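Local coordinates for protein benzyl alcohol dehydrogenase (Acinetobacter calcoaceticus, PDB 1F8F) that oxidises aromatic alcohols such as benzyl alcohol to their aldehydes with NAD as coenzyme, probably using a zinc ion at the active site, at residues 174-183 and 202-213. Sequence-based numbering, arbitrary orientation. Where two conformers were deposited one is given.
Sequences GIQTGAGACI and VGLSALLAAKVC. With NAD (nicotinamide-adenine-dinucleotide), chain F.
S205 of helix 202-213 plugs into helix 174-183 as a knob, in a hole formed by G174, I175, G178 and A179. Its CB rests 3.7 Å from I175 O. Its OG is turned back beside its own backbone N (chi1 -66°), and two methyls of I175 approach it from one side, CD1 at 3.3 Å and CG2 at 3.4 Å. The hydroxyl is hydrogen-bonded to A201 O, one turn back, so the methyls pack against an oxygen already satisfied. At G178 the backbones come closest, and the CA of G178 lies 4.4 Å from that of A206. With no side chain in the way, G178 CA makes a CH...O contact with V202 O. Further along, the methyls of A179 and A209 meet, and I183 CG1 packs on C213 SG at 3.6 Å. The helices cross at -42° with their axes 6.8 Å apart, close packing that small residues permit. At the other end, V202 N donates a nearly straight 3.0 Å hydrogen bond to NAD O1N, while T177 OG1, hydrogen-bonded to C173 O, comes within 3.5 Å of nicotinamide C4N. This is the coenzyme site of a Rossmann fold, with the diphosphate at the N-terminal end of the helix that follows strand 193-197, the first of the Rossmann sheet.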
loop_
_atom_site.group_PDB
_atom_site.type_symbol
_atom_site.label_atom_id
_atom_site.label_comp_id
_atom_site.label_asym_id
_atom_site.label_seq_id
_atom_site.Cartn_x
_atom_site.Cartn_y
_atom_site.Cartn_z
ATOM N N GLY A 174 -20.077 -10.666 -14.559
ATOM C CA GLY A 174 -19.896 -9.327 -15.159
ATOM C C GLY A 174 -19.995 -8.096 -14.258
ATOM O O GLY A 174 -19.229 -7.123 -14.470
ATOM N N ILE A 175 -20.922 -8.027 -13.309
ATOM C CA ILE A 175 -21.057 -6.878 -12.415
ATOM C C ILE A 175 -19.901 -6.768 -11.418
ATOM O O ILE A 175 -19.317 -5.704 -11.307
ATOM C CB ILE A 175 -22.422 -6.860 -11.719
ATOM C CG1 ILE A 175 -23.549 -7.308 -12.673
ATOM C CG2 ILE A 175 -22.748 -5.460 -11.158
ATOM C CD1 ILE A 175 -23.780 -6.439 -13.904
ATOM N N GLN A 176 -19.437 -7.889 -10.813
ATOM C CA GLN A 176 -18.305 -7.918 -9.914
ATOM C C GLN A 176 -17.033 -7.587 -10.683
ATOM O O GLN A 176 -16.109 -6.956 -10.138
ATOM C CB GLN A 176 -18.107 -9.200 -9.096
ATOM C CG GLN A 176 -17.590 -10.478 -9.741
ATOM C CD GLN A 176 -17.412 -11.603 -8.726
ATOM O OE1 GLN A 176 -17.431 -11.307 -7.527
ATOM N NE2 GLN A 176 -17.278 -12.888 -9.064
ATOM N N THR A 177 -17.001 -7.983 -11.957
ATOM C CA THR A 177 -15.784 -7.761 -12.739
ATOM C C THR A 177 -15.557 -6.262 -12.941
ATOM O O THR A 177 -14.472 -5.707 -12.750
ATOM C CB THR A 177 -15.795 -8.462 -14.125
ATOM O OG1 THR A 177 -15.773 -9.885 -14.012
ATOM C CG2 THR A 177 -14.568 -8.064 -14.953
ATOM N N GLY A 178 -16.597 -5.570 -13.308
ATOM C CA GLY A 178 -16.491 -4.149 -13.586
ATOM C C GLY A 178 -16.366 -3.297 -12.344
ATOM O O GLY A 178 -15.529 -2.364 -12.360
ATOM N N ALA A 179 -17.226 -3.584 -11.365
ATOM C CA ALA A 179 -17.200 -2.829 -10.105
ATOM C C ALA A 179 -15.902 -3.090 -9.356
ATOM O O ALA A 179 -15.274 -2.181 -8.801
ATOM C CB ALA A 179 -18.362 -3.237 -9.168
ATOM N N GLY A 180 -15.496 -4.357 -9.334
ATOM C CA GLY A 180 -14.256 -4.772 -8.686
ATOM C C GLY A 180 -13.016 -4.156 -9.305
ATOM O O GLY A 180 -12.061 -3.841 -8.587
ATOM N N ALA A 181 -12.964 -3.930 -10.622
ATOM C CA ALA A 181 -11.733 -3.390 -11.239
ATOM C C ALA A 181 -11.454 -2.010 -10.667
ATOM O O ALA A 181 -10.354 -1.516 -10.444
ATOM C CB ALA A 181 -12.032 -3.316 -12.712
ATOM N N CYS A 182 -12.582 -1.254 -10.519
ATOM C CA CYS A 182 -12.449 0.074 -9.892
ATOM C C CYS A 182 -12.203 0.003 -8.401
ATOM O O CYS A 182 -11.293 0.656 -7.849
ATOM C CB CYS A 182 -13.770 0.738 -10.200
ATOM S SG CYS A 182 -13.912 1.763 -11.653
ATOM N N ILE A 183 -12.986 -0.762 -7.650
ATOM C CA ILE A 183 -12.873 -0.756 -6.184
ATOM C C ILE A 183 -11.663 -1.544 -5.703
ATOM O O ILE A 183 -10.974 -1.022 -4.804
ATOM C CB ILE A 183 -14.160 -1.224 -5.468
ATOM C CG1 ILE A 183 -15.276 -0.147 -5.587
ATOM C CG2 ILE A 183 -13.961 -1.492 -3.968
ATOM C CD1 ILE A 183 -16.704 -0.638 -5.471
ATOM N N VAL A 202 -20.109 -4.646 -18.349
ATOM C CA VAL A 202 -18.897 -4.579 -17.568
ATOM C C VAL A 202 -18.512 -3.105 -17.362
ATOM O O VAL A 202 -18.366 -2.626 -16.244
ATOM C CB VAL A 202 -17.714 -5.328 -18.229
ATOM C CG1 VAL A 202 -16.414 -5.045 -17.439
ATOM C CG2 VAL A 202 -17.895 -6.848 -18.338
ATOM N N GLY A 203 -18.396 -2.315 -18.424
ATOM C CA GLY A 203 -18.019 -0.905 -18.337
ATOM C C GLY A 203 -18.919 -0.044 -17.462
ATOM O O GLY A 203 -18.514 0.827 -16.635
ATOM N N LEU A 204 -20.219 -0.253 -17.621
ATOM C CA LEU A 204 -21.251 0.523 -16.934
ATOM C C LEU A 204 -21.295 0.092 -15.496
ATOM O O LEU A 204 -21.531 0.953 -14.674
ATOM C CB LEU A 204 -22.592 0.434 -17.672
ATOM C CG LEU A 204 -22.858 1.124 -18.985
ATOM C CD1 LEU A 204 -24.368 0.969 -19.383
ATOM C CD2 LEU A 204 -22.594 2.628 -18.937
ATOM N N SER A 205 -20.944 -1.177 -15.158
ATOM C CA SER A 205 -20.794 -1.564 -13.767
ATOM C C SER A 205 -19.638 -0.769 -13.141
ATOM O O SER A 205 -19.734 -0.174 -12.051
ATOM C CB SER A 205 -20.566 -3.068 -13.586
ATOM O OG SER A 205 -21.665 -3.871 -13.968
ATOM N N ALA A 206 -18.542 -0.639 -13.845
ATOM C CA ALA A 206 -17.353 0.111 -13.390
ATOM C C ALA A 206 -17.680 1.581 -13.239
ATOM O O ALA A 206 -17.113 2.229 -12.358
ATOM C CB ALA A 206 -16.177 -0.070 -14.382
ATOM N N LEU A 207 -18.496 2.083 -14.212
ATOM C CA LEU A 207 -18.859 3.499 -14.129
ATOM C C LEU A 207 -19.669 3.754 -12.837
ATOM O O LEU A 207 -19.359 4.704 -12.134
ATOM C CB LEU A 207 -19.633 3.983 -15.346
ATOM C CG LEU A 207 -20.123 5.439 -15.217
ATOM C CD1 LEU A 207 -19.785 6.126 -16.528
ATOM C CD2 LEU A 207 -21.589 5.486 -14.814
ATOM N N LEU A 208 -20.648 2.912 -12.532
ATOM C CA LEU A 208 -21.430 2.992 -11.313
ATOM C C LEU A 208 -20.526 2.874 -10.061
ATOM O O LEU A 208 -20.685 3.623 -9.097
ATOM C CB LEU A 208 -22.531 1.915 -11.214
ATOM C CG LEU A 208 -23.715 2.013 -12.188
ATOM C CD1 LEU A 208 -24.739 0.925 -11.900
ATOM C CD2 LEU A 208 -24.394 3.374 -12.113
ATOM N N ALA A 209 -19.493 2.068 -10.028
ATOM C CA ALA A 209 -18.569 1.932 -8.917
ATOM C C ALA A 209 -17.643 3.121 -8.752
ATOM O O ALA A 209 -17.305 3.422 -7.613
ATOM C CB ALA A 209 -17.725 0.654 -9.031
ATOM N N ALA A 210 -17.238 3.818 -9.817
ATOM C CA ALA A 210 -16.394 5.006 -9.708
ATOM C C ALA A 210 -17.244 6.146 -9.103
ATOM O O ALA A 210 -16.741 7.038 -8.417
ATOM C CB ALA A 210 -15.930 5.481 -11.076
ATOM N N LYS A 211 -18.544 6.039 -9.314
ATOM C CA LYS A 211 -19.435 7.035 -8.728
ATOM C C LYS A 211 -19.353 6.827 -7.203
ATOM O O LYS A 211 -19.215 7.804 -6.467
ATOM C CB LYS A 211 -20.951 7.179 -9.108
ATOM C CG LYS A 211 -21.258 7.190 -10.589
ATOM C CD LYS A 211 -22.748 7.124 -10.877
ATOM C CE LYS A 211 -23.452 8.445 -10.624
ATOM N NZ LYS A 211 -24.933 8.299 -10.713
ATOM N N VAL A 212 -19.431 5.568 -6.780
ATOM C CA VAL A 212 -19.337 5.208 -5.381
ATOM C C VAL A 212 -17.960 5.594 -4.812
ATOM O O VAL A 212 -18.001 6.150 -3.705
ATOM C CB VAL A 212 -19.549 3.693 -5.114
ATOM C CG1 VAL A 212 -19.316 3.284 -3.666
ATOM C CG2 VAL A 212 -20.983 3.340 -5.512
ATOM N N CYS A 213 -16.861 5.471 -5.549
ATOM C CA CYS A 213 -15.576 5.853 -5.003
ATOM C C CYS A 213 -15.302 7.352 -4.871
ATOM O O CYS A 213 -14.372 7.747 -4.115
ATOM C CB CYS A 213 -14.376 5.123 -5.666
ATOM S SG CYS A 213 -14.426 3.341 -6.036
HETATM P PA NAD F . -20.646 -6.220 -24.007
HETATM O O1A NAD F . -21.903 -6.040 -23.215
HETATM O O2A NAD F . -20.766 -6.754 -25.371
HETATM O O5B NAD F . -19.757 -4.907 -23.938
HETATM C C5B NAD F . -18.585 -4.492 -24.681
HETATM C C4B NAD F . -18.819 -3.151 -25.361
HETATM O O4B NAD F . -17.659 -2.837 -26.204
HETATM C C3B NAD F . -20.050 -3.034 -26.277
HETATM O O3B NAD F . -20.996 -2.097 -25.781
HETATM C C2B NAD F . -19.529 -2.553 -27.628
HETATM O O2B NAD F . -20.313 -1.531 -28.257
HETATM C C1B NAD F . -18.142 -2.009 -27.246
HETATM N N9A NAD F . -17.168 -2.004 -28.333
HETATM C C8A NAD F . -16.769 -3.037 -29.140
HETATM N N7A NAD F . -15.849 -2.674 -30.034
HETATM C C5A NAD F . -15.664 -1.324 -29.790
HETATM C C6A NAD F . -14.837 -0.356 -30.389
HETATM N N6A NAD F . -13.989 -0.580 -31.388
HETATM N N1A NAD F . -14.887 0.904 -29.886
HETATM C C2A NAD F . -15.746 1.170 -28.854
HETATM N N3A NAD F . -16.541 0.349 -28.235
HETATM C C4A NAD F . -16.466 -0.890 -28.755
HETATM O O3 NAD F . -19.712 -7.221 -23.121
HETATM P PN NAD F . -19.576 -7.221 -21.532
HETATM O O1N NAD F . -19.546 -5.843 -21.007
HETATM O O2N NAD F . -20.645 -8.050 -20.957
HETATM O O5D NAD F . -18.130 -7.957 -21.411
HETATM C C5D NAD F . -16.938 -7.187 -21.640
HETATM C C4D NAD F . -15.722 -7.983 -21.948
HETATM O O4D NAD F . -15.026 -8.439 -20.743
HETATM C C3D NAD F . -15.734 -9.171 -22.917
HETATM O O3D NAD F . -14.436 -9.268 -23.536
HETATM C C2D NAD F . -15.838 -10.328 -21.913
HETATM O O2D NAD F . -15.570 -11.608 -22.464
HETATM C C1D NAD F . -14.732 -9.827 -20.972
HETATM N N1N NAD F . -14.863 -10.443 -19.655
HETATM C C2N NAD F . -13.726 -10.502 -18.915
HETATM C C3N NAD F . -13.805 -11.026 -17.639
HETATM C C7N NAD F . -12.564 -11.126 -16.683
HETATM O O7N NAD F . -12.701 -11.634 -15.571
HETATM N N7N NAD F . -11.389 -10.612 -17.195
HETATM C C4N NAD F . -15.052 -11.460 -17.100
HETATM C C5N NAD F . -16.137 -10.812 -17.731
HETATM C C6N NAD F . -16.132 -10.299 -19.011
#